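Local coordinates for protein 2-hydroxyhepta-2,4-diene-1,7-dioate isomerase (Corynebacterium glutamicum, PDB 4DBF) that is probably an oxaloacetate decarboxylase, a magnesium-binding enzyme of the fumarylacetoacetate hydrolase (FAH) family, and may also act as an isomerase, at residues Ser122-Pro127 and Asn283-Ala288; Thr131-Glu136 and Glu263-Gly268; Ala212-Asp217 and Asp267-Glu272. One frame throughout, in Å; residues are numbered along the deposited sequence.

Contact 1. Residues Ser122-Pro127 and Asn283-Ala288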
loop_
_atom_site.group_PDB
_atom_site.type_symbol
_atom_site.label_atom_id
_atom_site.label_comp_id
_atom_site.label_asym_id
_atom_site.label_seq_id
_atom_site.Cartn_x
_atom_site.Cartn_y
_atom_site.Cartn_z
ATOM N N SER A 122 9.449 -0.673 19.604
ATOM C CA SER A 122 8.245 0.121 19.606
ATOM C C SER A 122 7.024 -0.715 19.923
ATOM O O SER A 122 6.913 -1.815 19.497
ATOM C CB SER A 122 8.010 0.730 18.251
ATOM O OG SER A 122 8.770 1.848 18.046
ATOM N N PRO A 123 6.091 -0.158 20.651
ATOM C CA PRO A 123 4.929 -0.933 21.043
ATOM C C PRO A 123 4.024 -1.276 19.878
ATOM O O PRO A 123 3.786 -0.491 19.001
ATOM C CB PRO A 123 4.210 -0.024 22.022
ATOM C CG PRO A 123 5.163 1.005 22.397
ATOM C CD PRO A 123 6.067 1.176 21.240
ATOM N N ILE A 124 3.532 -2.488 19.907
ATOM C CA ILE A 124 2.450 -2.922 19.075
ATOM C C ILE A 124 1.168 -2.486 19.785
ATOM O O ILE A 124 0.846 -2.974 20.811
ATOM C CB ILE A 124 2.449 -4.447 18.934
ATOM C CG1 ILE A 124 3.688 -4.925 18.203
ATOM C CG2 ILE A 124 1.200 -4.913 18.249
ATOM C CD1 ILE A 124 3.988 -6.378 18.375
ATOM N N ARG A 125 0.455 -1.549 19.226
ATOM C CA ARG A 125 -0.699 -0.983 19.907
ATOM C C ARG A 125 -2.018 -1.542 19.406
ATOM O O ARG A 125 -2.486 -1.199 18.374
ATOM C CB ARG A 125 -0.688 0.531 19.826
ATOM C CG ARG A 125 0.644 1.124 20.191
ATOM C CD ARG A 125 0.702 2.600 19.950
ATOM N NE ARG A 125 0.088 3.265 21.061
ATOM C CZ ARG A 125 -1.085 3.857 21.039
ATOM N NH1 ARG A 125 -1.798 3.905 19.959
ATOM N NH2 ARG A 125 -1.536 4.414 22.121
ATOM N N ILE A 126 -2.616 -2.381 20.204
ATOM C CA ILE A 126 -3.821 -3.055 19.826
ATOM C C ILE A 126 -5.087 -2.289 20.138
ATOM O O ILE A 126 -5.397 -2.093 21.257
ATOM C CB ILE A 126 -3.901 -4.402 20.524
ATOM C CG1 ILE A 126 -2.692 -5.239 20.210
ATOM C CG2 ILE A 126 -5.165 -5.125 20.141
ATOM C CD1 ILE A 126 -2.467 -6.337 21.183
ATOM N N PRO A 127 -5.838 -1.878 19.145
ATOM C CA PRO A 127 -7.129 -1.249 19.429
ATOM C C PRO A 127 -8.166 -2.217 19.972
ATOM O O PRO A 127 -8.050 -3.394 19.849
ATOM C CB PRO A 127 -7.568 -0.685 18.107
ATOM C CG PRO A 127 -6.653 -1.226 17.109
ATOM C CD PRO A 127 -5.620 -2.059 17.724
ATOM N N ASN A 283 9.288 -6.574 20.511
ATOM C CA ASN A 283 8.352 -5.458 20.691
ATOM C C ASN A 283 7.456 -5.717 21.891
ATOM O O ASN A 283 6.927 -6.833 22.071
ATOM C CB ASN A 283 7.448 -5.259 19.441
ATOM C CG ASN A 283 8.241 -4.834 18.207
ATOM O OD1 ASN A 283 8.400 -3.622 17.914
ATOM N ND2 ASN A 283 8.732 -5.806 17.482
ATOM N N PRO A 284 7.236 -4.660 22.702
ATOM C CA PRO A 284 6.242 -4.800 23.718
ATOM C C PRO A 284 4.846 -4.649 23.134
ATOM O O PRO A 284 4.642 -4.074 22.037
ATOM C CB PRO A 284 6.609 -3.684 24.727
ATOM C CG PRO A 284 7.108 -2.570 23.819
ATOM C CD PRO A 284 7.843 -3.312 22.681
ATOM N N VAL A 285 3.884 -5.222 23.830
ATOM C CA VAL A 285 2.492 -5.145 23.406
ATOM C C VAL A 285 1.664 -4.289 24.387
ATOM O O VAL A 285 1.746 -4.486 25.619
ATOM C CB VAL A 285 1.894 -6.563 23.305
ATOM C CG1 VAL A 285 0.424 -6.523 22.832
ATOM C CG2 VAL A 285 2.799 -7.482 22.349
ATOM N N VAL A 286 0.850 -3.391 23.844
ATOM C CA VAL A 286 -0.034 -2.541 24.636
ATOM C C VAL A 286 -1.446 -2.408 24.068
ATOM O O VAL A 286 -1.647 -2.585 22.876
ATOM C CB VAL A 286 0.576 -1.121 24.886
ATOM C CG1 VAL A 286 1.981 -1.235 25.446
ATOM C CG2 VAL A 286 0.612 -0.263 23.636
ATOM N N ASP A 287 -2.441 -2.083 24.920
ATOM C CA ASP A 287 -3.761 -1.733 24.412
ATOM C C ASP A 287 -3.655 -0.320 23.852
ATOM O O ASP A 287 -3.068 0.555 24.492
ATOM C CB ASP A 287 -4.824 -1.799 25.519
ATOM C CG ASP A 287 -5.083 -3.216 26.029
ATOM O OD1 ASP A 287 -5.223 -3.381 27.284
ATOM O OD2 ASP A 287 -5.130 -4.191 25.212
ATOM N N ALA A 288 -4.132 -0.099 22.639
ATOM C CA ALA A 288 -4.182 1.240 22.070
ATOM C C ALA A 288 -5.283 1.991 22.788
ATOM O O ALA A 288 -5.058 3.125 23.188
ATOM C CB ALA A 288 -4.441 1.229 20.557
ATOM O OXT ALA A 288 -6.418 1.502 23.006
HETATM O O HOH W 1 -6.817 -3.643 22.971
#

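Contact 2. Residues Thr131-Glu136 and Glu263-Gly268. With MG (magnesium ion), chain C.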
loop_
_atom_site.group_PDB
_atom_site.type_symbol
_atom_site.label_atom_id
_atom_site.label_comp_id
_atom_site.label_asym_id
_atom_site.label_seq_id
_atom_site.Cartn_x
_atom_site.Cartn_y
_atom_site.Cartn_z
ATOM N N THR A 131 -9.136 -8.183 18.197
ATOM C CA THR A 131 -9.036 -9.234 19.171
ATOM C C THR A 131 -8.447 -10.487 18.569
ATOM O O THR A 131 -8.366 -10.626 17.388
ATOM C CB THR A 131 -10.416 -9.533 19.796
ATOM O OG1 THR A 131 -11.346 -9.889 18.795
ATOM C CG2 THR A 131 -10.941 -8.346 20.507
ATOM N N LYS A 132 -8.020 -11.385 19.416
ATOM C CA LYS A 132 -7.201 -12.491 19.018
ATOM C C LYS A 132 -6.038 -12.076 18.104
ATOM O O LYS A 132 -5.910 -12.582 17.038
ATOM C CB LYS A 132 -8.001 -13.615 18.395
ATOM C CG LYS A 132 -7.232 -14.906 18.415
ATOM C CD LYS A 132 -8.071 -16.095 18.027
ATOM C CE LYS A 132 -7.212 -17.274 17.682
ATOM N NZ LYS A 132 -8.040 -18.368 17.169
ATOM N N VAL A 133 -5.210 -11.163 18.586
ATOM C CA VAL A 133 -4.075 -10.645 17.850
ATOM C C VAL A 133 -2.850 -11.503 18.007
ATOM O O VAL A 133 -2.294 -11.596 19.066
ATOM C CB VAL A 133 -3.757 -9.225 18.279
ATOM C CG1 VAL A 133 -2.551 -8.692 17.575
ATOM C CG2 VAL A 133 -4.935 -8.341 18.071
ATOM N N GLU A 134 -2.455 -12.134 16.925
ATOM C CA GLU A 134 -1.296 -13.005 16.903
ATOM C C GLU A 134 -0.118 -12.393 16.150
ATOM O O GLU A 134 -0.290 -11.573 15.320
ATOM C CB GLU A 134 -1.644 -14.367 16.297
ATOM C CG GLU A 134 -2.749 -15.085 17.038
ATOM C CD GLU A 134 -3.037 -16.485 16.557
ATOM O OE1 GLU A 134 -2.613 -16.879 15.500
ATOM O OE2 GLU A 134 -3.688 -17.199 17.286
ATOM N N PHE A 135 1.063 -12.855 16.464
ATOM C CA PHE A 135 2.256 -12.480 15.776
ATOM C C PHE A 135 2.582 -13.527 14.737
ATOM O O PHE A 135 2.085 -14.595 14.777
ATOM C CB PHE A 135 3.393 -12.426 16.755
ATOM C CG PHE A 135 3.683 -13.732 17.384
ATOM C CD1 PHE A 135 4.503 -14.632 16.774
ATOM C CD2 PHE A 135 3.085 -14.087 18.560
ATOM C CE1 PHE A 135 4.745 -15.838 17.340
ATOM C CE2 PHE A 135 3.340 -15.287 19.141
ATOM C CZ PHE A 135 4.172 -16.161 18.525
ATOM N N GLU A 136 3.452 -13.183 13.822
ATOM C CA GLU A 136 3.969 -14.149 12.895
ATOM C C GLU A 136 5.377 -13.720 12.548
ATOM O O GLU A 136 5.544 -12.709 11.991
ATOM C CB GLU A 136 3.163 -14.188 11.605
ATOM C CG GLU A 136 1.666 -14.285 11.701
ATOM C CD GLU A 136 0.998 -14.519 10.365
ATOM O OE1 GLU A 136 1.381 -13.917 9.402
ATOM O OE2 GLU A 136 0.070 -15.290 10.302
ATOM N N GLU A 263 -0.029 -17.637 18.579
ATOM C CA GLU A 263 -0.558 -17.481 19.932
ATOM C C GLU A 263 -1.024 -16.027 20.113
ATOM O O GLU A 263 -0.306 -15.081 19.739
ATOM C CB GLU A 263 0.483 -17.836 21.018
ATOM C CG GLU A 263 0.045 -17.550 22.503
ATOM C CD GLU A 263 -0.835 -18.651 23.135
ATOM O OE1 GLU A 263 -0.695 -19.866 22.799
ATOM O OE2 GLU A 263 -1.661 -18.283 24.004
ATOM N N ALA A 264 -2.191 -15.816 20.715
ATOM C CA ALA A 264 -2.641 -14.440 20.931
ATOM C C ALA A 264 -1.772 -13.654 21.930
ATOM O O ALA A 264 -1.206 -14.209 22.881
ATOM C CB ALA A 264 -4.129 -14.384 21.341
ATOM N N MET A 265 -1.678 -12.356 21.693
ATOM C CA MET A 265 -0.852 -11.474 22.486
ATOM C C MET A 265 -1.810 -10.499 23.119
ATOM O O MET A 265 -2.784 -10.086 22.466
ATOM C CB MET A 265 0.068 -10.679 21.535
ATOM C CG MET A 265 1.052 -11.528 20.840
ATOM S SD MET A 265 2.197 -10.424 19.974
ATOM C CE MET A 265 1.274 -9.528 18.828
ATOM N N VAL A 266 -1.510 -10.079 24.351
ATOM C CA VAL A 266 -2.301 -9.100 25.071
ATOM C C VAL A 266 -1.450 -8.001 25.706
ATOM O O VAL A 266 -0.215 -8.091 25.789
ATOM C CB VAL A 266 -3.188 -9.749 26.202
ATOM C CG1 VAL A 266 -4.211 -10.808 25.608
ATOM C CG2 VAL A 266 -2.286 -10.347 27.341
ATOM N N ASP A 267 -2.128 -6.961 26.182
ATOM C CA ASP A 267 -1.450 -5.809 26.774
ATOM C C ASP A 267 -0.499 -6.300 27.848
ATOM O O ASP A 267 -0.864 -7.167 28.600
ATOM C CB ASP A 267 -2.484 -4.845 27.322
ATOM C CG ASP A 267 -1.868 -3.798 28.176
ATOM O OD1 ASP A 267 -1.286 -2.838 27.640
ATOM O OD2 ASP A 267 -1.935 -3.974 29.406
ATOM N N GLY A 268 0.743 -5.802 27.872
ATOM C CA GLY A 268 1.773 -6.340 28.798
ATOM C C GLY A 268 2.767 -7.374 28.281
ATOM O O GLY A 268 3.863 -7.504 28.849
HETATM MG MG MG C . 2.033 -13.647 7.357
HETATM O O HOH W 2 -5.204 -10.534 21.515
HETATM O O HOH W 3 0.234 -14.054 6.433
HETATM O O HOH W 4 2.824 -13.169 5.405
HETATM O O HOH W 5 2.377 -15.660 7.345
#

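Contact 3. Residues Ala212-Asp217 and Asp267-Glu272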
loop_
_atom_site.group_PDB
_atom_site.type_symbol
_atom_site.label_atom_id
_atom_site.label_comp_id
_atom_site.label_asym_id
_atom_site.label_seq_id
_atom_site.Cartn_x
_atom_site.Cartn_y
_atom_site.Cartn_z
ATOM N N ALA A 212 10.044 -17.606 17.683
ATOM C CA ALA A 212 9.436 -16.487 18.377
ATOM C C ALA A 212 9.155 -16.864 19.829
ATOM O O ALA A 212 8.630 -17.951 20.115
ATOM C CB ALA A 212 8.157 -16.079 17.690
ATOM N N ARG A 213 9.534 -15.974 20.724
ATOM C CA ARG A 213 9.334 -16.163 22.145
ATOM C C ARG A 213 8.394 -15.085 22.652
ATOM O O ARG A 213 8.687 -13.869 22.483
ATOM C CB ARG A 213 10.684 -16.093 22.861
ATOM C CG ARG A 213 11.589 -17.277 22.456
ATOM C CD ARG A 213 12.999 -17.166 22.989
ATOM N NE ARG A 213 13.727 -18.381 22.635
ATOM C CZ ARG A 213 14.417 -18.561 21.514
ATOM N NH1 ARG A 213 14.518 -17.591 20.586
ATOM N NH2 ARG A 213 15.013 -19.723 21.320
ATOM N N LEU A 214 7.284 -15.531 23.248
ATOM C CA LEU A 214 6.294 -14.662 23.828
ATOM C C LEU A 214 6.452 -14.646 25.339
ATOM O O LEU A 214 6.390 -15.698 25.987
ATOM C CB LEU A 214 4.874 -15.132 23.501
ATOM C CG LEU A 214 3.641 -14.339 23.974
ATOM C CD1 LEU A 214 3.547 -12.909 23.400
ATOM C CD2 LEU A 214 2.329 -15.108 23.652
ATOM N N THR A 215 6.628 -13.449 25.887
ATOM C CA THR A 215 6.638 -13.311 27.318
ATOM C C THR A 215 5.223 -12.881 27.730
ATOM O O THR A 215 4.759 -11.811 27.342
ATOM C CB THR A 215 7.690 -12.248 27.716
ATOM O OG1 THR A 215 8.989 -12.660 27.241
ATOM C CG2 THR A 215 7.684 -11.941 29.288
ATOM N N HIS A 216 4.557 -13.709 28.537
ATOM C CA HIS A 216 3.207 -13.417 29.038
ATOM C C HIS A 216 3.224 -13.730 30.540
ATOM O O HIS A 216 3.710 -14.795 30.952
ATOM C CB HIS A 216 2.137 -14.279 28.321
ATOM C CG HIS A 216 0.735 -14.010 28.769
ATOM N ND1 HIS A 216 -0.069 -14.983 29.329
ATOM C CD2 HIS A 216 -0.001 -12.872 28.764
ATOM C CE1 HIS A 216 -1.246 -14.457 29.639
ATOM N NE2 HIS A 216 -1.232 -13.175 29.306
ATOM N N ASP A 217 2.737 -12.786 31.332
ATOM C CA ASP A 217 2.720 -12.937 32.807
ATOM C C ASP A 217 4.120 -13.221 33.318
ATOM O O ASP A 217 4.312 -14.160 34.065
ATOM C CB ASP A 217 1.810 -14.108 33.182
ATOM C CG ASP A 217 0.366 -13.762 33.078
ATOM O OD1 ASP A 217 0.056 -12.560 33.153
ATOM O OD2 ASP A 217 -0.460 -14.689 32.906
ATOM N N ASP A 267 -2.128 -6.961 26.182
ATOM C CA ASP A 267 -1.450 -5.809 26.774
ATOM C C ASP A 267 -0.499 -6.300 27.848
ATOM O O ASP A 267 -0.864 -7.167 28.600
ATOM C CB ASP A 267 -2.484 -4.845 27.322
ATOM C CG ASP A 267 -1.868 -3.798 28.176
ATOM O OD1 ASP A 267 -1.286 -2.838 27.640
ATOM O OD2 ASP A 267 -1.935 -3.974 29.406
ATOM N N GLY A 268 0.743 -5.802 27.872
ATOM C CA GLY A 268 1.773 -6.340 28.798
ATOM C C GLY A 268 2.767 -7.374 28.281
ATOM O O GLY A 268 3.863 -7.504 28.849
ATOM N N ASP A 269 2.389 -8.156 27.257
ATOM C CA ASP A 269 3.259 -9.184 26.710
ATOM C C ASP A 269 4.446 -8.523 26.047
ATOM O O ASP A 269 4.485 -7.283 25.830
ATOM C CB ASP A 269 2.530 -10.060 25.641
ATOM C CG ASP A 269 1.432 -10.917 26.256
ATOM O OD1 ASP A 269 1.356 -10.930 27.542
ATOM O OD2 ASP A 269 0.655 -11.563 25.503
ATOM N N TYR A 270 5.401 -9.375 25.684
ATOM C CA TYR A 270 6.513 -8.935 24.896
ATOM C C TYR A 270 6.730 -10.049 23.896
ATOM O O TYR A 270 6.655 -11.209 24.254
ATOM C CB TYR A 270 7.775 -8.771 25.753
ATOM C CG TYR A 270 8.949 -8.161 25.007
ATOM C CD1 TYR A 270 9.095 -6.765 24.893
ATOM C CD2 TYR A 270 9.900 -8.969 24.409
ATOM C CE1 TYR A 270 10.197 -6.204 24.172
ATOM C CE2 TYR A 270 11.032 -8.413 23.728
ATOM C CZ TYR A 270 11.146 -7.042 23.612
ATOM O OH TYR A 270 12.242 -6.531 22.956
ATOM N N ILE A 271 7.021 -9.690 22.649
ATOM C CA ILE A 271 7.239 -10.673 21.592
ATOM C C ILE A 271 8.603 -10.479 20.902
ATOM O O ILE A 271 8.958 -9.376 20.533
ATOM C CB ILE A 271 6.028 -10.665 20.538
ATOM C CG1 ILE A 271 6.237 -11.701 19.426
ATOM C CG2 ILE A 271 5.797 -9.303 19.851
ATOM C CD1 ILE A 271 6.215 -13.168 19.861
ATOM N N GLU A 272 9.366 -11.547 20.747
ATOM C CA GLU A 272 10.672 -11.414 20.145
ATOM C C GLU A 272 10.830 -12.464 19.060
ATOM O O GLU A 272 10.808 -13.683 19.347
ATOM C CB GLU A 272 11.753 -11.599 21.203
ATOM C CG GLU A 272 13.184 -11.389 20.739
ATOM C CD GLU A 272 14.145 -11.583 21.910
ATOM O OE1 GLU A 272 14.319 -12.728 22.358
ATOM O OE2 GLU A 272 14.708 -10.592 22.380
HETATM O O HOH W 6 13.227 -14.784 20.312
HETATM O O HOH W 7 1.874 -10.180 30.243
#

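Contact 1. Residues Ser122-Pro127 and Asn283-Ala288
Ile124 and Ile126 run alongside Val285 and Asp287 in a parallel strand pair, the axes of strands 124-126 and 283-287 approaching to 4.7 Å and diverging by 24°. The pair closes one side of a mixed five-stranded sheet, in which strand 124-126 is an outermost strand within the chain. Backbone bonds alternate along it as a parallel ladder requires: Ile124 N reaches Pro284 O, Val286 N returns to Ile124 O, and Ile126 N reaches Val286 O. On the face that carries Ile124, Ile126 and Val285, the packing is tight: Ile126 CD1 presses against Val285 CG1 at 3.3 Å, less than normal van der Waals separation. Val285 turns that methyl anti to its own nitrogen (chi1 -179°), which sets it beside the isoleucine CD1. Ile124 CD1 meets Asn283 CB at 3.8 Å, the two side chains crossing at about a right angle, while Pro191, Phe189 and Ile271 add apolar cover to Ile124. The other face is more open. There Arg125 CG lies 3.7 Å from Val286 CG2, and the arginine chain, bent at chi3, brings one face of its guanidinium over Ala288 CA, which sits offset toward the rim of the group. The last rung, at the C-terminus, is angled differently: Ala288 N donates to Ile126 O at 2.7 Å, approaching from above the carbonyl plane, 59° out of it.

Contact 2. Residues Thr131-Glu136 and Glu263-Gly268
Met265 and Phe135 form a Met-aromatic contact one residue before Glu136, a ligand of the magnesium site. The sulfur, Met265 SD, stands 5.2 Å from the centroid of the Phe135 ring, obliquely at 74° off its normal, while Met265 CG comes in at the ring edge, in plane, 4.0 Å from Phe135 CD2. Phe135 holds its ring between backbone N and carbonyl carbon (chi1 62°), and from there it also packs on Ala212 and Ile271. The methionine tip is bent back at chi3 (-62°), which carries Met265 CE to within 4.1 Å of Val133 CG1. In the FAH-family fold this is where the loop ahead of strand 270-275 leans on the start of strand 133-143. Its backbone tie is the bond from Met265 N to Val133 O, 2.8 Å long. Water 2 extends it, donating to Met265 O at 2.6 Å and accepting from Val133 N. Glu134 lays its CG 3.6 Å from Glu263 O, a buried carbonyl with no polar partner in the model, and sends its carboxylate to Arg171. The same arginine pairs with Glu136 OE2, a second-shell link that would help hold in place the carboxylate whose other oxygen, OE1, binds magnesium at 2.2 Å. Glu138, Asp167 and three waters complete the six ligands of the ion.

Contact 3. Residues Ala212-Asp217 and Asp267-Glu272
Thr215 and Tyr270 exchange two backbone hydrogen bonds, Thr215 N to Tyr270 O at 2.8 Å and Tyr270 N to Thr215 O at 3.0 Å. Two residues along, Arg213 N to Glu272 O and Glu272 N to Arg213 O repeat the pattern, so the antiparallel ladder between these two sheet neighbours, distant in sequence, has two hydrogen-bonded pairs flanking the non-hydrogen-bonded pair Leu214-Ile271. The charged ends meet through solvent: water 6, in the plane of the Arg213 guanidinium at its edge, accepts from NH1 at 3.1 Å and donates to Glu272 OE1 at 3.1 Å and to Glu272 O, while NH1 has its salt bridge with Glu274. Water 7 similarly links Asp217 N with Asp269 OD1; the other oxygen, Asp269 OD2, takes the N-H of Val266. On the face of Leu214 and Ile271 the packing is mostly apolar. Leu214 CD1 lies 3.8 Å from CB, the apolar part of Asp269, and Ile271, with CG1 anti to its nitrogen (chi1 -180°), brings CD1 to 4.1 Å from Ala212 CB. Met265 packs on both Leu214 and Ile271. Direct bonding is thus left to the backbone, and the opposite charges of Arg213 and Glu272 probably interact only loosely, through water.

Contacts 1 and 3 belong to one five-stranded sheet, joined by strand 270-275 lying next to strand 279-287, with Asn283 N probably bonded to Ile271 O. Contact 1 is the parallel edge, finishing at the exposed C-terminus; contact 3 is an antiparallel pairing further in, where the side-chain polar links across the pair run through water. Contact 2 is of another kind: a single direct backbone bond and a sulfur-aromatic packing, set beside a metal site that the other two lack. Contacts 2 and 3 share Asp267 and Gly268, and apolar side chains of contact 2 pack on the Leu214 and Ile271 face of contact 3. All three are partly buried, each mixing buried apolar residues with exposed ones.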